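PDB 4TW5: Eps1p from Saccharomyces cerevisiae, which belongs to the protein disulfide isomerase family, with a thioredoxin domain carrying a CPHC disulfide and a second domain that is probably thioredoxin-like. Local coordinates for residues K25-I30 against N122-D127; I88-Y91 against Y96-S99. One frame throughout, in Å; residues are numbered along the deposited sequence. Where two conformers were deposited one is given.

Interaction 1: K25-I30 against N122-D127; sequences KGLHII and NNLDTD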
loop_
_atom_site.group_PDB
_atom_site.type_symbol
_atom_site.label_atom_id
_atom_site.label_comp_id
_atom_site.label_asym_id
_atom_site.label_seq_id
_atom_site.Cartn_x
_atom_site.Cartn_y
_atom_site.Cartn_z
ATOM N N LYS A 25 36.193 -39.752 -9.616
ATOM C CA LYS A 25 35.390 -39.255 -10.739
ATOM C C LYS A 25 33.901 -39.307 -10.421
ATOM O O LYS A 25 33.417 -40.289 -9.867
ATOM C CB LYS A 25 35.679 -40.051 -12.019
ATOM C CG LYS A 25 37.057 -39.808 -12.624
ATOM C CD LYS A 25 37.288 -38.330 -12.933
ATOM C CE LYS A 25 38.779 -38.040 -13.081
ATOM N NZ LYS A 25 39.041 -36.581 -13.267
ATOM N N GLY A 26 33.179 -38.241 -10.761
ATOM C CA GLY A 26 31.743 -38.180 -10.544
ATOM C C GLY A 26 31.290 -38.216 -9.094
ATOM O O GLY A 26 32.074 -38.041 -8.170
ATOM N N LEU A 27 29.996 -38.450 -8.904
ATOM C CA LEU A 27 29.387 -38.549 -7.572
ATOM C C LEU A 27 29.195 -39.976 -7.100
ATOM O O LEU A 27 28.956 -40.880 -7.889
ATOM C CB LEU A 27 28.034 -37.840 -7.556
ATOM C CG LEU A 27 28.089 -36.338 -7.808
ATOM C CD1 LEU A 27 26.707 -35.721 -7.944
ATOM C CD2 LEU A 27 28.792 -35.726 -6.622
ATOM N N HIS A 28 29.318 -40.186 -5.799
ATOM C CA HIS A 28 29.068 -41.499 -5.234
ATOM C C HIS A 28 28.142 -41.417 -4.048
ATOM O O HIS A 28 28.298 -40.552 -3.187
ATOM C CB HIS A 28 30.378 -42.166 -4.853
ATOM C CG HIS A 28 31.136 -42.663 -6.036
ATOM N ND1 HIS A 28 31.862 -41.823 -6.852
ATOM C CD2 HIS A 28 31.255 -43.903 -6.566
ATOM C CE1 HIS A 28 32.403 -42.526 -7.832
ATOM N NE2 HIS A 28 32.059 -43.793 -7.674
ATOM N N ILE A 29 27.131 -42.273 -4.041
ATOM C CA ILE A 29 26.258 -42.413 -2.897
ATOM C C ILE A 29 26.581 -43.730 -2.210
ATOM O O ILE A 29 26.289 -44.793 -2.740
ATOM C CB ILE A 29 24.787 -42.369 -3.297
ATOM C CG1 ILE A 29 24.447 -41.037 -3.978
ATOM C CG2 ILE A 29 23.926 -42.560 -2.090
ATOM C CD1 ILE A 29 23.030 -40.988 -4.480
ATOM N N ILE A 30 27.214 -43.663 -1.049
ATOM C CA ILE A 30 27.761 -44.862 -0.445
ATOM C C ILE A 30 27.028 -45.314 0.810
ATOM O O ILE A 30 26.731 -44.519 1.707
ATOM C CB ILE A 30 29.238 -44.674 -0.093
ATOM C CG1 ILE A 30 30.001 -44.133 -1.301
ATOM C CG2 ILE A 30 29.855 -46.002 0.361
ATOM C CD1 ILE A 30 31.459 -43.785 -1.007
ATOM N N ASN A 122 27.233 -27.183 -7.497
ATOM C CA ASN A 122 28.427 -27.184 -6.653
ATOM C C ASN A 122 29.006 -28.588 -6.455
ATOM O O ASN A 122 30.173 -28.729 -6.099
ATOM C CB ASN A 122 28.104 -26.598 -5.265
ATOM C CG ASN A 122 27.483 -25.194 -5.332
ATOM O OD1 ASN A 122 28.167 -24.216 -5.656
ATOM N ND2 ASN A 122 26.176 -25.097 -5.024
ATOM N N ASN A 123 28.201 -29.623 -6.713
ATOM C CA ASN A 123 28.628 -30.999 -6.463
ATOM C C ASN A 123 29.668 -31.448 -7.489
ATOM O O ASN A 123 30.638 -32.142 -7.161
ATOM C CB ASN A 123 27.431 -31.952 -6.433
ATOM C CG ASN A 123 26.662 -31.889 -5.096
ATOM O OD1 ASN A 123 27.217 -31.510 -4.071
ATOM N ND2 ASN A 123 25.398 -32.295 -5.112
ATOM N N LEU A 124 29.451 -31.090 -8.742
ATOM C CA LEU A 124 30.460 -31.403 -9.745
ATOM C C LEU A 124 31.007 -30.134 -10.374
ATOM O O LEU A 124 31.664 -30.190 -11.406
ATOM C CB LEU A 124 29.888 -32.331 -10.817
ATOM C CG LEU A 124 29.819 -33.762 -10.308
ATOM C CD1 LEU A 124 29.311 -34.710 -11.387
ATOM C CD2 LEU A 124 31.199 -34.191 -9.813
ATOM N N ASP A 125 30.765 -29.005 -9.708
ATOM C CA ASP A 125 31.128 -27.682 -10.218
ATOM C C ASP A 125 30.795 -27.577 -11.690
ATOM O O ASP A 125 31.656 -27.301 -12.518
ATOM C CB ASP A 125 32.606 -27.377 -9.949
ATOM C CG ASP A 125 32.946 -27.458 -8.464
ATOM O OD1 ASP A 125 32.340 -26.703 -7.660
ATOM O OD2 ASP A 125 33.797 -28.294 -8.097
ATOM N N THR A 126 29.530 -27.834 -12.000
ATOM C CA THR A 126 29.003 -27.646 -13.344
ATOM C C THR A 126 28.401 -26.250 -13.431
ATOM O O THR A 126 28.275 -25.555 -12.429
ATOM C CB THR A 126 27.943 -28.709 -13.720
ATOM O OG1 THR A 126 26.767 -28.534 -12.925
ATOM C CG2 THR A 126 28.504 -30.116 -13.539
ATOM N N ASP A 127 27.991 -25.858 -14.625
ATOM C CA ASP A 127 27.621 -24.476 -14.878
ATOM C C ASP A 127 26.129 -24.237 -14.882
ATOM O O ASP A 127 25.440 -24.595 -15.836
ATOM C CB ASP A 127 28.210 -24.065 -16.232
ATOM C CG ASP A 127 27.943 -22.625 -16.578
ATOM O OD1 ASP A 127 27.711 -21.796 -15.662
ATOM O OD2 ASP A 127 27.936 -22.335 -17.790
#
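A small apolar contact joins L27, at the start of strand 27-33 of a thioredoxin-type sheet, to N123 and L124 of the short helix 121-124. It buries 175 Å² over both sides, and three of its four touching residues are buried in the assembly. The two leucines meet at their branch points: CG of L27 lies 4.0 Å from CG of L124, with the side chains running obliquely past each other. Both carry CG beside the backbone N and continue extended, chi1 -64° for L27 and -78° for L124, and their CB atoms are directed at the opposing segment. Both methyls of L27 approach CB of N123, CD2 at 4.0 Å and CD1 at 4.1 Å, and it is this aliphatic root of the asparagine that does the touching. The two side chains cross nearly at a right angle. The amide end is engaged differently, with ND2 of N123 hydrogen-bonded to the backbone oxygen of E117. That bond ties the short helix to the one before it and restrains the rotation of the amide. L124 in turn sends its CD2 methyl against the backbone of G26, 4.1 Å from the carbonyl carbon of that glycine. G26 has a positive phi of 64°, a conformation easily adopted by glycine, and the turn it makes brings the chain into the strand. D125, with positive phi, is the first residue to leave helical geometry, and the chain turns away there. Beyond the two segments, L27 bonds through its backbone to N62 and T64 and also packs on N92 of strand 87-92. Further along strand 27-33, I29 meets F113 and A114 of helix 107-118, while H28 and I30 pack against L23 of helix 19-23.

Interaction 2: I88-Y91 against Y96-S99; sequences IRLY and YIKS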
loop_
_atom_site.group_PDB
_atom_site.type_symbol
_atom_site.label_atom_id
_atom_site.label_comp_id
_atom_site.label_asym_id
_atom_site.label_seq_id
_atom_site.Cartn_x
_atom_site.Cartn_y
_atom_site.Cartn_z
ATOM N N ILE A 88 24.247 -43.707 5.040
ATOM C CA ILE A 88 24.252 -43.370 3.621
ATOM C C ILE A 88 24.826 -41.976 3.340
ATOM O O ILE A 88 24.317 -40.979 3.845
ATOM C CB ILE A 88 22.845 -43.448 3.053
ATOM C CG1 ILE A 88 22.187 -44.756 3.487
ATOM C CG2 ILE A 88 22.874 -43.307 1.527
ATOM C CD1 ILE A 88 20.766 -44.877 3.040
ATOM N N ARG A 89 25.866 -41.908 2.512
ATOM C CA ARG A 89 26.621 -40.666 2.306
ATOM C C ARG A 89 26.870 -40.302 0.836
ATOM O O ARG A 89 26.947 -41.184 -0.030
ATOM C CB ARG A 89 27.972 -40.762 3.003
ATOM C CG ARG A 89 27.944 -40.912 4.508
ATOM C CD ARG A 89 29.353 -40.811 5.032
ATOM N NE ARG A 89 29.415 -40.790 6.484
ATOM C CZ ARG A 89 30.487 -40.414 7.173
ATOM N NH1 ARG A 89 31.585 -40.044 6.540
ATOM N NH2 ARG A 89 30.464 -40.421 8.495
ATOM N N LEU A 90 26.982 -38.998 0.569
ATOM C CA LEU A 90 27.366 -38.480 -0.739
ATOM C C LEU A 90 28.807 -37.955 -0.759
ATOM O O LEU A 90 29.201 -37.118 0.057
ATOM C CB LEU A 90 26.417 -37.370 -1.191
ATOM C CG LEU A 90 26.670 -36.802 -2.605
ATOM C CD1 LEU A 90 26.373 -37.854 -3.710
ATOM C CD2 LEU A 90 25.844 -35.560 -2.831
ATOM N N TYR A 91 29.594 -38.447 -1.704
ATOM C CA TYR A 91 30.960 -37.991 -1.889
ATOM C C TYR A 91 31.143 -37.412 -3.277
ATOM O O TYR A 91 30.402 -37.750 -4.201
ATOM C CB TYR A 91 31.939 -39.137 -1.677
ATOM C CG TYR A 91 32.142 -39.522 -0.228
ATOM C CD1 TYR A 91 31.167 -40.230 0.466
ATOM C CD2 TYR A 91 33.326 -39.219 0.435
ATOM C CE1 TYR A 91 31.353 -40.598 1.791
ATOM C CE2 TYR A 91 33.519 -39.586 1.763
ATOM C CZ TYR A 91 32.525 -40.279 2.426
ATOM O OH TYR A 91 32.697 -40.660 3.727
ATOM N N TYR A 96 33.879 -36.036 1.280
ATOM C CA TYR A 96 32.540 -36.050 1.852
ATOM C C TYR A 96 31.779 -34.758 1.539
ATOM O O TYR A 96 32.369 -33.688 1.483
ATOM C CB TYR A 96 32.621 -36.267 3.361
ATOM C CG TYR A 96 31.289 -36.236 4.066
ATOM C CD1 TYR A 96 30.438 -37.318 3.976
ATOM C CD2 TYR A 96 30.896 -35.153 4.851
ATOM C CE1 TYR A 96 29.222 -37.330 4.619
ATOM C CE2 TYR A 96 29.664 -35.161 5.517
ATOM C CZ TYR A 96 28.835 -36.265 5.389
ATOM O OH TYR A 96 27.605 -36.332 6.012
ATOM N N ILE A 97 30.478 -34.883 1.297
ATOM C CA ILE A 97 29.621 -33.737 1.068
ATOM C C ILE A 97 28.513 -33.671 2.118
ATOM O O ILE A 97 28.407 -32.682 2.845
ATOM C CB ILE A 97 28.997 -33.759 -0.335
ATOM C CG1 ILE A 97 30.063 -33.483 -1.391
ATOM C CG2 ILE A 97 27.934 -32.690 -0.474
ATOM C CD1 ILE A 97 29.527 -33.526 -2.803
ATOM N N LYS A 98 27.719 -34.734 2.222
ATOM C CA LYS A 98 26.571 -34.745 3.122
ATOM C C LYS A 98 26.037 -36.157 3.330
ATOM O O LYS A 98 26.377 -37.056 2.572
ATOM C CB LYS A 98 25.466 -33.857 2.550
ATOM C CG LYS A 98 24.760 -34.495 1.357
ATOM C CD LYS A 98 23.578 -33.676 0.869
ATOM C CE LYS A 98 24.025 -32.431 0.144
ATOM N NZ LYS A 98 22.847 -31.800 -0.516
ATOM N N SER A 99 25.204 -36.353 4.351
ATOM C CA SER A 99 24.564 -37.657 4.581
ATOM C C SER A 99 23.084 -37.610 4.244
ATOM O O SER A 99 22.451 -36.571 4.369
ATOM C CB SER A 99 24.741 -38.117 6.036
ATOM O OG SER A 99 26.110 -38.346 6.342
#
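Strands 88-91 and 96-99 run antiparallel as a hairpin, their directions 149° apart, and a classic beta bulge puts both I97 and K98 opposite L90. Two backbone bonds frame it: L90 N to K98 O is nearly straight at 2.9 Å, whereas I97 N to L90 O, equally short, bends to 143° at the hydrogen. The bulge moves the register by one, from R89 opposite S99 to Y91 opposite Y96. On the face bearing these four residues, the Y96 ring turns its edge to the face of Y91, an edge-to-face pair with centroids 5.6 Å apart and planes at 73°. Y96 also lays its CA over the Y91 ring, 3.9 Å from the centroid, as a CH-pi contact. With CG anti to the backbone N, the Y96 ring reaches forward along its own strand, toward S99, and the extended chain of R89 crosses it at about a right angle, R89 CD coming 3.5 Å from Y96 CE1. R89 NH1 donates to Y91 OH at 3.1 Å, and NE forms a salt bridge with E87; Y91 OH has the E80 carboxylate as a further partner. Y96 OH meets S99 OG at 2.5 Å, a short bond in which either hydroxyl could be the donor, consistent with holding the ring along its strand. L90 and K98 lie on the other face; the bulge turns I97 toward the neighbouring strand, where its CD1 meets L90 CD2 at 4.2 Å. L90 CB sits beside CG of K98, whose ammonium bridges to E117 and D259. The chemistry is thus divided: E87, Y91 OH and the E80 backbone oxygen would fix the guanidinium beside the Y96 ring, while L90, I97 and the aliphatic part of K98 pack by shape.

Both contacts hang on one sheet, since strands 27-33 and 87-92 are neighbours in it and are joined by probable hydrogen bonds from I30 N to R89 O, at 2.7 Å, and from Y91 N to H28 O. Interaction 1 is the smaller and more buried, a purely apolar touch between distant parts of the chain. Interaction 2 is local in sequence, lies within the loop closed by interaction 1, and is only partly buried: its edge strand 95-99 includes the exposed Y96, and its chemistry mixes backbone bonds, aromatic rings and polar groups. N123 links the two, its CB serving interaction 1 while its OD1 packs against I97 CD1 of interaction 2.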